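Local atomic coordinates of putative thiosugar synthase (Amycolatopsis orientalis, PDB entry 4N6F), a protein that probably builds 2-thiosugar phosphates with sulphur from a carrier protein, in a TIM barrel related to the thiazole synthase ThiG. Residues 12-17 and 23-28; 39-44 and 225-230. All coordinates share one frame; numbering follows the deposited sequence.

Contact 1 (12-17 and 23-28); sequences EPWLKI and RSRILV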
ATOM      1  N   GLU A  12      14.955  -8.333   8.469  1.00 56.11           N
ATOM      2  CA  GLU A  12      14.838  -9.525   9.301  1.00 55.11           C
ATOM      3  C   GLU A  12      14.346 -10.663   8.410  1.00 44.86           C
ATOM      4  O   GLU A  12      13.472 -10.449   7.576  1.00 45.55           O
ATOM      5  CB  GLU A  12      13.823  -9.310  10.440  1.00 61.10           C
ATOM      6  CG  GLU A  12      14.432  -9.076  11.818  1.00 66.97           C
ATOM      7  CD  GLU A  12      15.083 -10.326  12.391  1.00 71.53           C
ATOM      8  OE1 GLU A  12      14.388 -11.362  12.510  1.00 74.30           O
ATOM      9  OE2 GLU A  12      16.287 -10.269  12.732  1.00 72.85           O
ATOM     10  N   PRO A  13      14.907 -11.867   8.562  1.00 36.86           N
ATOM     11  CA  PRO A  13      14.244 -12.980   7.886  1.00 33.28           C
ATOM     12  C   PRO A  13      12.924 -13.298   8.591  1.00 29.02           C
ATOM     13  O   PRO A  13      12.869 -13.286   9.813  1.00 28.73           O
ATOM     14  CB  PRO A  13      15.245 -14.140   8.013  1.00 34.46           C
ATOM     15  CG  PRO A  13      16.423 -13.618   8.778  1.00 35.05           C
ATOM     16  CD  PRO A  13      16.034 -12.310   9.397  1.00 35.86           C
ATOM     17  N   TRP A  14      11.868 -13.543   7.820  1.00 25.68           N
ATOM     18  CA  TRP A  14      10.564 -13.918   8.369  1.00 23.32           C
ATOM     19  C   TRP A  14      10.423 -15.438   8.421  1.00 23.30           C
ATOM     20  O   TRP A  14       9.475 -15.955   8.999  1.00 24.27           O
ATOM     21  CB  TRP A  14       9.410 -13.297   7.559  1.00 22.48           C
ATOM     22  CG  TRP A  14       9.468 -13.559   6.066  1.00 21.83           C
ATOM     23  CD1 TRP A  14      10.140 -12.825   5.132  1.00 21.68           C
ATOM     24  CD2 TRP A  14       8.844 -14.630   5.358  1.00 21.56           C
ATOM     25  NE1 TRP A  14       9.983 -13.380   3.888  1.00 21.78           N
ATOM     26  CE2 TRP A  14       9.186 -14.486   3.995  1.00 21.84           C
ATOM     27  CE3 TRP A  14       8.027 -15.700   5.739  1.00 22.63           C
ATOM     28  CZ2 TRP A  14       8.733 -15.363   3.013  1.00 21.59           C
ATOM     29  CZ3 TRP A  14       7.574 -16.575   4.762  1.00 22.56           C
ATOM     30  CH2 TRP A  14       7.930 -16.399   3.414  1.00 22.31           C
ATOM     31  N   LEU A  15      11.360 -16.142   7.797  1.00 23.00           N
ATOM     32  CA  LEU A  15      11.376 -17.590   7.791  1.00 23.32           C
ATOM     33  C   LEU A  15      12.804 -18.058   7.588  1.00 23.60           C
ATOM     34  O   LEU A  15      13.577 -17.450   6.830  1.00 22.62           O
ATOM     35  CB  LEU A  15      10.491 -18.135   6.664  1.00 23.61           C
ATOM     36  CG  LEU A  15      10.384 -19.657   6.520  1.00 24.12           C
ATOM     37  CD1 LEU A  15       9.754 -20.281   7.756  1.00 24.97           C
ATOM     38  CD2 LEU A  15       9.583 -20.001   5.272  1.00 24.12           C
ATOM     39  N   LYS A  16      13.156 -19.137   8.274  1.00 22.92           N
ATOM     40  CA  LYS A  16      14.459 -19.753   8.100  1.00 23.40           C
ATOM     41  C   LYS A  16      14.291 -21.266   8.069  1.00 22.61           C
ATOM     42  O   LYS A  16      13.617 -21.824   8.917  1.00 23.12           O
ATOM     43  CB  LYS A  16      15.407 -19.346   9.233  1.00 24.24           C
ATOM     44  CG  LYS A  16      16.847 -19.730   8.942  1.00 25.69           C
ATOM     45  CD  LYS A  16      17.815 -19.199   9.989  1.00 27.16           C
ATOM     46  CE  LYS A  16      19.240 -19.344   9.482  1.00 27.69           C
ATOM     47  NZ  LYS A  16      20.082 -20.036  10.469  1.00 29.04           N
ATOM     48  N   ILE A  17      14.876 -21.936   7.085  1.00 22.78           N
ATOM     49  CA  ILE A  17      14.789 -23.402   7.012  1.00 22.37           C
ATOM     50  C   ILE A  17      16.187 -23.914   6.822  1.00 22.72           C
ATOM     51  O   ILE A  17      16.809 -23.638   5.799  1.00 23.39           O
ATOM     52  CB  ILE A  17      13.883 -23.891   5.867  1.00 22.64           C
ATOM     53  CG1 ILE A  17      12.474 -23.343   6.049  1.00 22.29           C
ATOM     54  CG2 ILE A  17      13.863 -25.418   5.818  1.00 22.19           C
ATOM     55  CD1 ILE A  17      11.580 -23.476   4.842  1.00 22.65           C
ATOM     56  N   ARG A  23      13.949 -13.539   3.293  1.00 27.17           N
ATOM     57  CA  ARG A  23      13.867 -12.130   3.669  1.00 29.69           C
ATOM     58  C   ARG A  23      12.877 -11.318   2.829  1.00 27.86           C
ATOM     59  O   ARG A  23      12.144 -10.478   3.364  1.00 26.64           O
ATOM     60  CB  ARG A  23      15.239 -11.469   3.531  1.00 33.20           C
ATOM     61  CG  ARG A  23      16.299 -11.998   4.478  1.00 37.75           C
ATOM     62  CD  ARG A  23      17.604 -11.225   4.309  1.00 40.49           C
ATOM     63  NE  ARG A  23      18.259 -11.020   5.597  1.00 44.47           N
ATOM     64  CZ  ARG A  23      19.046 -11.907   6.200  1.00 48.17           C
ATOM     65  NH1 ARG A  23      19.301 -13.084   5.640  1.00 48.71           N
ATOM     66  NH2 ARG A  23      19.587 -11.614   7.381  1.00 50.74           N
ATOM     67  N   SER A  24      12.903 -11.519   1.515  1.00 26.01           N
ATOM     68  CA  SER A  24      12.039 -10.776   0.614  1.00 26.41           C
ATOM     69  C   SER A  24      10.593 -11.039   0.958  1.00 24.85           C
ATOM     70  O   SER A  24      10.217 -12.176   1.209  1.00 23.34           O
ATOM     71  CB  SER A  24      12.256 -11.183  -0.842  1.00 27.74           C
ATOM     72  OG  SER A  24      13.635 -11.178  -1.154  1.00 30.57           O
ATOM     73  N   ARG A  25       9.801  -9.976   0.934  1.00 24.06           N
ATOM     74  CA  ARG A  25       8.398 -10.020   1.297  1.00 25.06           C
ATOM     75  C   ARG A  25       7.472 -10.269   0.106  1.00 24.65           C
ATOM     76  O   ARG A  25       6.255 -10.333   0.271  1.00 24.80           O
ATOM     77  CB  ARG A  25       8.027  -8.692   1.950  1.00 26.22           C
ATOM     78  CG  ARG A  25       8.875  -8.353   3.155  1.00 26.99           C
ATOM     79  CD  ARG A  25       8.540  -9.316   4.271  1.00 27.06           C
ATOM     80  NE  ARG A  25       9.385  -9.138   5.440  1.00 27.40           N
ATOM     81  CZ  ARG A  25       9.050  -9.521   6.668  1.00 27.40           C
ATOM     82  NH1 ARG A  25       7.880 -10.102   6.906  1.00 25.38           N
ATOM     83  NH2 ARG A  25       9.892  -9.309   7.665  1.00 28.98           N
ATOM     84  N   ILE A  26       8.050 -10.378  -1.085  1.00 24.39           N
ATOM     85  CA  ILE A  26       7.322 -10.735  -2.290  1.00 24.56           C
ATOM     86  C   ILE A  26       7.883 -12.055  -2.804  1.00 24.75           C
ATOM     87  O   ILE A  26       9.090 -12.167  -3.040  1.00 23.26           O
ATOM     88  CB  ILE A  26       7.498  -9.672  -3.393  1.00 24.22           C
ATOM     89  CG1 ILE A  26       6.934  -8.314  -2.961  1.00 24.63           C
ATOM     90  CG2 ILE A  26       6.817 -10.115  -4.669  1.00 24.32           C
ATOM     91  CD1 ILE A  26       5.435  -8.313  -2.718  1.00 24.72           C
ATOM     92  N   LEU A  27       7.015 -13.052  -2.946  1.00 24.77           N
ATOM     93  CA  LEU A  27       7.344 -14.268  -3.671  1.00 26.19           C
ATOM     94  C   LEU A  27       6.691 -14.150  -5.040  1.00 26.18           C
ATOM     95  O   LEU A  27       5.581 -13.628  -5.154  1.00 25.63           O
ATOM     96  CB  LEU A  27       6.817 -15.510  -2.950  1.00 27.46           C
ATOM     97  CG  LEU A  27       7.364 -15.848  -1.560  1.00 29.03           C
ATOM     98  CD1 LEU A  27       6.585 -16.996  -0.943  1.00 32.26           C
ATOM     99  CD2 LEU A  27       8.806 -16.260  -1.629  1.00 31.34           C
ATOM    100  N   VAL A  28       7.373 -14.622  -6.075  1.00 26.74           N
ATOM    101  CA  VAL A  28       6.833 -14.573  -7.426  1.00 27.23           C
ATOM    102  C   VAL A  28       6.595 -15.979  -7.940  1.00 28.08           C
ATOM    103  O   VAL A  28       7.526 -16.784  -8.031  1.00 25.50           O
ATOM    104  CB  VAL A  28       7.763 -13.829  -8.394  1.00 28.75           C
ATOM    105  CG1 VAL A  28       7.115 -13.739  -9.767  1.00 31.32           C
ATOM    106  CG2 VAL A  28       8.068 -12.435  -7.876  1.00 29.34           C
TER
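Trp14 reaches across to the backbone of Ser24, and its indole nitrogen makes the one hydrogen bond between 12-17 and 23-28: NE1 donates to Ser24 O at 2.9 Å, with an N-H...O angle of 151°. The donor sits above the carbonyl plane of Ser24, while the oxygen is slightly tilted out of the indole plane. Arg23 O lines the same ring edge, 3.6 Å from Trp14 CD1. The bond to Trp14 CB points toward 23-28, and a chi1 of 53° sets the indole between the backbone N and the carbonyl carbon, with NE1 within reach of Ser24 O.

Both arginines lend guanidinium faces. Arg25, bent at its second torsion, folds its end back past Trp14; the two planes are 35° apart, and Trp14 CB comes within 3.6 Å of Arg25 NH1, which also bonds to Ser212 O. Arg23 runs alongside Pro13, whose CG packs over one guanidinium face at 4.0 Å from Arg23 NH2.

Opposite the single residue Phe22 the chain sets two, Trp14 and Leu15, and so forms a classic beta bulge at the hairpin of 15-17 and 20-22. The indole N-H thus ties this hairpin to the loop that leads into strand 26-28 through a main-chain oxygen, while the arginines offer flat guanidinium faces and bond beyond the two segments, Arg23 NE to Asp11 O, Arg23 NH1 to Glu21 and Arg25 NH1 as above.

Contact 2 (39-44 and 225-230); sequences VRDVLN and SPLLMA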
ATOM      1  N   VAL A  39      11.214 -13.601 -16.470  1.00 37.59           N
ATOM      2  CA  VAL A  39      11.563 -14.142 -15.164  1.00 36.92           C
ATOM      3  C   VAL A  39      12.650 -13.273 -14.542  1.00 35.65           C
ATOM      4  O   VAL A  39      12.507 -12.810 -13.415  1.00 33.11           O
ATOM      5  CB  VAL A  39      12.012 -15.613 -15.248  1.00 36.84           C
ATOM      6  CG1 VAL A  39      12.588 -16.086 -13.922  1.00 37.52           C
ATOM      7  CG2 VAL A  39      10.842 -16.503 -15.633  1.00 37.69           C
ATOM      8  N   ARG A  40      13.715 -13.035 -15.303  1.00 35.39           N
ATOM      9  CA  ARG A  40      14.835 -12.212 -14.845  1.00 35.72           C
ATOM     10  C   ARG A  40      14.349 -10.860 -14.327  1.00 34.30           C
ATOM     11  O   ARG A  40      14.621 -10.487 -13.192  1.00 30.82           O
ATOM     12  CB  ARG A  40      15.828 -12.010 -15.991  1.00 36.20           C
ATOM     13  CG  ARG A  40      17.015 -11.098 -15.694  1.00 37.85           C
ATOM     14  CD  ARG A  40      17.634 -10.612 -16.999  1.00 39.45           C
ATOM     15  NE  ARG A  40      16.764  -9.642 -17.672  1.00 40.71           N
ATOM     16  CZ  ARG A  40      16.631  -9.502 -18.992  1.00 42.55           C
ATOM     17  NH1 ARG A  40      15.802  -8.581 -19.469  1.00 44.30           N
ATOM     18  NH2 ARG A  40      17.292 -10.278 -19.842  1.00 42.73           N
ATOM     19  N   ASP A  41      13.607 -10.139 -15.161  1.00 35.42           N
ATOM     20  CA  ASP A  41      13.233  -8.765 -14.837  1.00 36.63           C
ATOM     21  C   ASP A  41      12.310  -8.699 -13.631  1.00 34.43           C
ATOM     22  O   ASP A  41      12.431  -7.822 -12.786  1.00 35.42           O
ATOM     23  CB  ASP A  41      12.562  -8.091 -16.037  1.00 39.44           C
ATOM     24  CG  ASP A  41      13.530  -7.824 -17.189  1.00 40.97           C
ATOM     25  OD1 ASP A  41      14.744  -7.583 -16.953  1.00 42.52           O
ATOM     26  OD2 ASP A  41      13.060  -7.846 -18.346  1.00 45.08           O
ATOM     27  N   VAL A  42      11.392  -9.649 -13.564  1.00 34.03           N
ATOM     28  CA  VAL A  42      10.408  -9.707 -12.495  1.00 32.79           C
ATOM     29  C   VAL A  42      11.069 -10.089 -11.167  1.00 31.33           C
ATOM     30  O   VAL A  42      10.794  -9.464 -10.149  1.00 29.25           O
ATOM     31  CB  VAL A  42       9.250 -10.657 -12.888  1.00 34.05           C
ATOM     32  CG1 VAL A  42       8.651 -11.368 -11.700  1.00 35.94           C
ATOM     33  CG2 VAL A  42       8.175  -9.892 -13.653  1.00 35.05           C
ATOM     34  N   LEU A  43      11.942 -11.097 -11.175  1.00 29.39           N
ATOM     35  CA  LEU A  43      12.635 -11.480  -9.942  1.00 29.44           C
ATOM     36  C   LEU A  43      13.568 -10.369  -9.444  1.00 29.42           C
ATOM     37  O   LEU A  43      13.639 -10.130  -8.236  1.00 27.90           O
ATOM     38  CB  LEU A  43      13.390 -12.802 -10.096  1.00 28.67           C
ATOM     39  CG  LEU A  43      12.526 -14.067 -10.230  1.00 29.21           C
ATOM     40  CD1 LEU A  43      13.400 -15.295 -10.457  1.00 29.44           C
ATOM     41  CD2 LEU A  43      11.634 -14.299  -9.022  1.00 29.42           C
ATOM     42  N   ASN A  44      14.256  -9.687 -10.363  1.00 28.81           N
ATOM     43  CA  ASN A  44      15.085  -8.529 -10.000  1.00 29.27           C
ATOM     44  C   ASN A  44      14.258  -7.389  -9.424  1.00 27.53           C
ATOM     45  O   ASN A  44      14.528  -6.930  -8.323  1.00 26.58           O
ATOM     46  CB  ASN A  44      15.900  -8.003 -11.198  1.00 30.64           C
ATOM     47  CG  ASN A  44      17.157  -8.819 -11.465  1.00 33.59           C
ATOM     48  OD1 ASN A  44      17.752  -9.394 -10.550  1.00 34.72           O
ATOM     49  ND2 ASN A  44      17.579  -8.858 -12.725  1.00 35.30           N
ATOM     50  N   SER A 225       3.011  -2.828 -17.617  1.00 43.44           N
ATOM     51  CA  SER A 225       4.438  -3.014 -17.345  1.00 39.58           C
ATOM     52  C   SER A 225       4.650  -3.917 -16.131  1.00 38.47           C
ATOM     53  O   SER A 225       4.575  -3.453 -14.986  1.00 36.81           O
ATOM     54  CB  SER A 225       5.147  -1.683 -17.114  1.00 39.46           C
ATOM     55  OG  SER A 225       6.497  -1.937 -16.741  1.00 39.03           O
ATOM     56  N   PRO A 226       4.930  -5.208 -16.374  1.00 36.36           N
ATOM     57  CA  PRO A 226       5.218  -6.137 -15.291  1.00 37.10           C
ATOM     58  C   PRO A 226       6.342  -5.674 -14.370  1.00 35.86           C
ATOM     59  O   PRO A 226       6.279  -5.910 -13.161  1.00 33.36           O
ATOM     60  CB  PRO A 226       5.622  -7.421 -16.032  1.00 37.82           C
ATOM     61  CG  PRO A 226       4.891  -7.339 -17.333  1.00 36.54           C
ATOM     62  CD  PRO A 226       4.917  -5.885 -17.686  1.00 37.38           C
ATOM     63  N   LEU A 227       7.343  -5.008 -14.940  1.00 35.77           N
ATOM     64  CA  LEU A 227       8.519  -4.575 -14.192  1.00 36.49           C
ATOM     65  C   LEU A 227       8.176  -3.537 -13.147  1.00 35.17           C
ATOM     66  O   LEU A 227       8.593  -3.661 -12.002  1.00 34.67           O
ATOM     67  CB  LEU A 227       9.596  -4.010 -15.125  1.00 39.18           C
ATOM     68  CG  LEU A 227      10.531  -5.061 -15.706  1.00 42.46           C
ATOM     69  CD1 LEU A 227       9.735  -6.213 -16.312  1.00 44.64           C
ATOM     70  CD2 LEU A 227      11.466  -4.441 -16.737  1.00 42.73           C
ATOM     71  N   LEU A 228       7.439  -2.514 -13.564  1.00 33.78           N
ATOM     72  CA  LEU A 228       6.980  -1.457 -12.670  1.00 34.94           C
ATOM     73  C   LEU A 228       6.072  -1.979 -11.557  1.00 31.84           C
ATOM     74  O   LEU A 228       6.136  -1.477 -10.439  1.00 30.54           O
ATOM     75  CB  LEU A 228       6.220  -0.367 -13.446  1.00 37.13           C
ATOM     76  CG  LEU A 228       6.949   0.919 -13.830  1.00 41.71           C
ATOM     77  CD1 LEU A 228       8.296   0.646 -14.483  1.00 44.14           C
ATOM     78  CD2 LEU A 228       6.070   1.744 -14.763  1.00 42.74           C
ATOM     79  N   MET A 229       5.209  -2.943 -11.875  1.00 28.01           N
ATOM     80  CA  MET A 229       4.300  -3.507 -10.876  1.00 27.66           C
ATOM     81  C   MET A 229       5.071  -4.358  -9.870  1.00 26.54           C
ATOM     82  O   MET A 229       4.796  -4.297  -8.684  1.00 27.14           O
ATOM     83  CB  MET A 229       3.182  -4.337 -11.513  1.00 27.00           C
ATOM     84  CG  MET A 229       2.201  -4.935 -10.504  1.00 26.68           C
ATOM     85  SD  MET A 229       1.368  -3.704  -9.490  1.00 28.34           S
ATOM     86  CE  MET A 229      -0.031  -3.272 -10.522  1.00 27.43           C
ATOM     87  N   ALA A 230       6.030  -5.138 -10.354  1.00 26.30           N
ATOM     88  CA  ALA A 230       6.927  -5.882  -9.483  1.00 25.86           C
ATOM     89  C   ALA A 230       7.644  -4.925  -8.530  1.00 26.64           C
ATOM     90  O   ALA A 230       7.666  -5.164  -7.318  1.00 25.36           O
ATOM     91  CB  ALA A 230       7.924  -6.678 -10.296  1.00 25.47           C
TER
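With chi1 at -69°, Asp41 sets its carboxylate beside its own backbone N, leaving CB toward helix 226-230; Leu227, with chi1 at -86°, brings its branched end across to meet it. The two side chains cross at a slant, and Leu227 CD1 lies 3.4 Å from Asp41 CB, while CD2 approaches the carboxylate carbon, Asp41 CG, at 4.0 Å. Deeper in the interface, Val42 CG2 packs on Pro226 CB at 4.3 Å, and the methyl of Ala230 faces Val42 O at 4.0 Å.

The carboxylate is held from its own helix. Arg40 grips Asp41 OD1 side-on, with both NE and NH1 approaching from the same face of the carboxylate plane; NH1 is 2.9 Å from OD1. Arg40 NH2 forms a further salt bridge with Glu72, a calcium ligand. At the start of the other helix, Ser225 is the N-cap, its OG accepting a weak bond from Leu228 N.

Leu220 of helix 218-221 touches both Val42 and Ala230. The segment axes approach to 8.6 Å and run nearly parallel, at 22°. Such side-by-side packing of the first and last helices is typical of the outer layer of a closed TIM barrel.

Contact 1 comes first along the chain, joining the N-terminal hairpin to the loop that leads into strand 26-28; contact 2 then pairs the next helix, 36-46, with the last one, 226-245. Their centres are 18 Å apart, yet they meet directly where Val28 CG1 packs against Val42 CG1 at 3.4 Å and Val28 CB against Leu43 CD2 at 3.9 Å. Helix 226-245 joins them again, since its Ala237 and Leu241 touch Arg25. Their side chains Trp14 and Val42 lie about 13 Å and about 11 Å from bound fructose-6-phosphate, whose pocket begins just after strand 26-28.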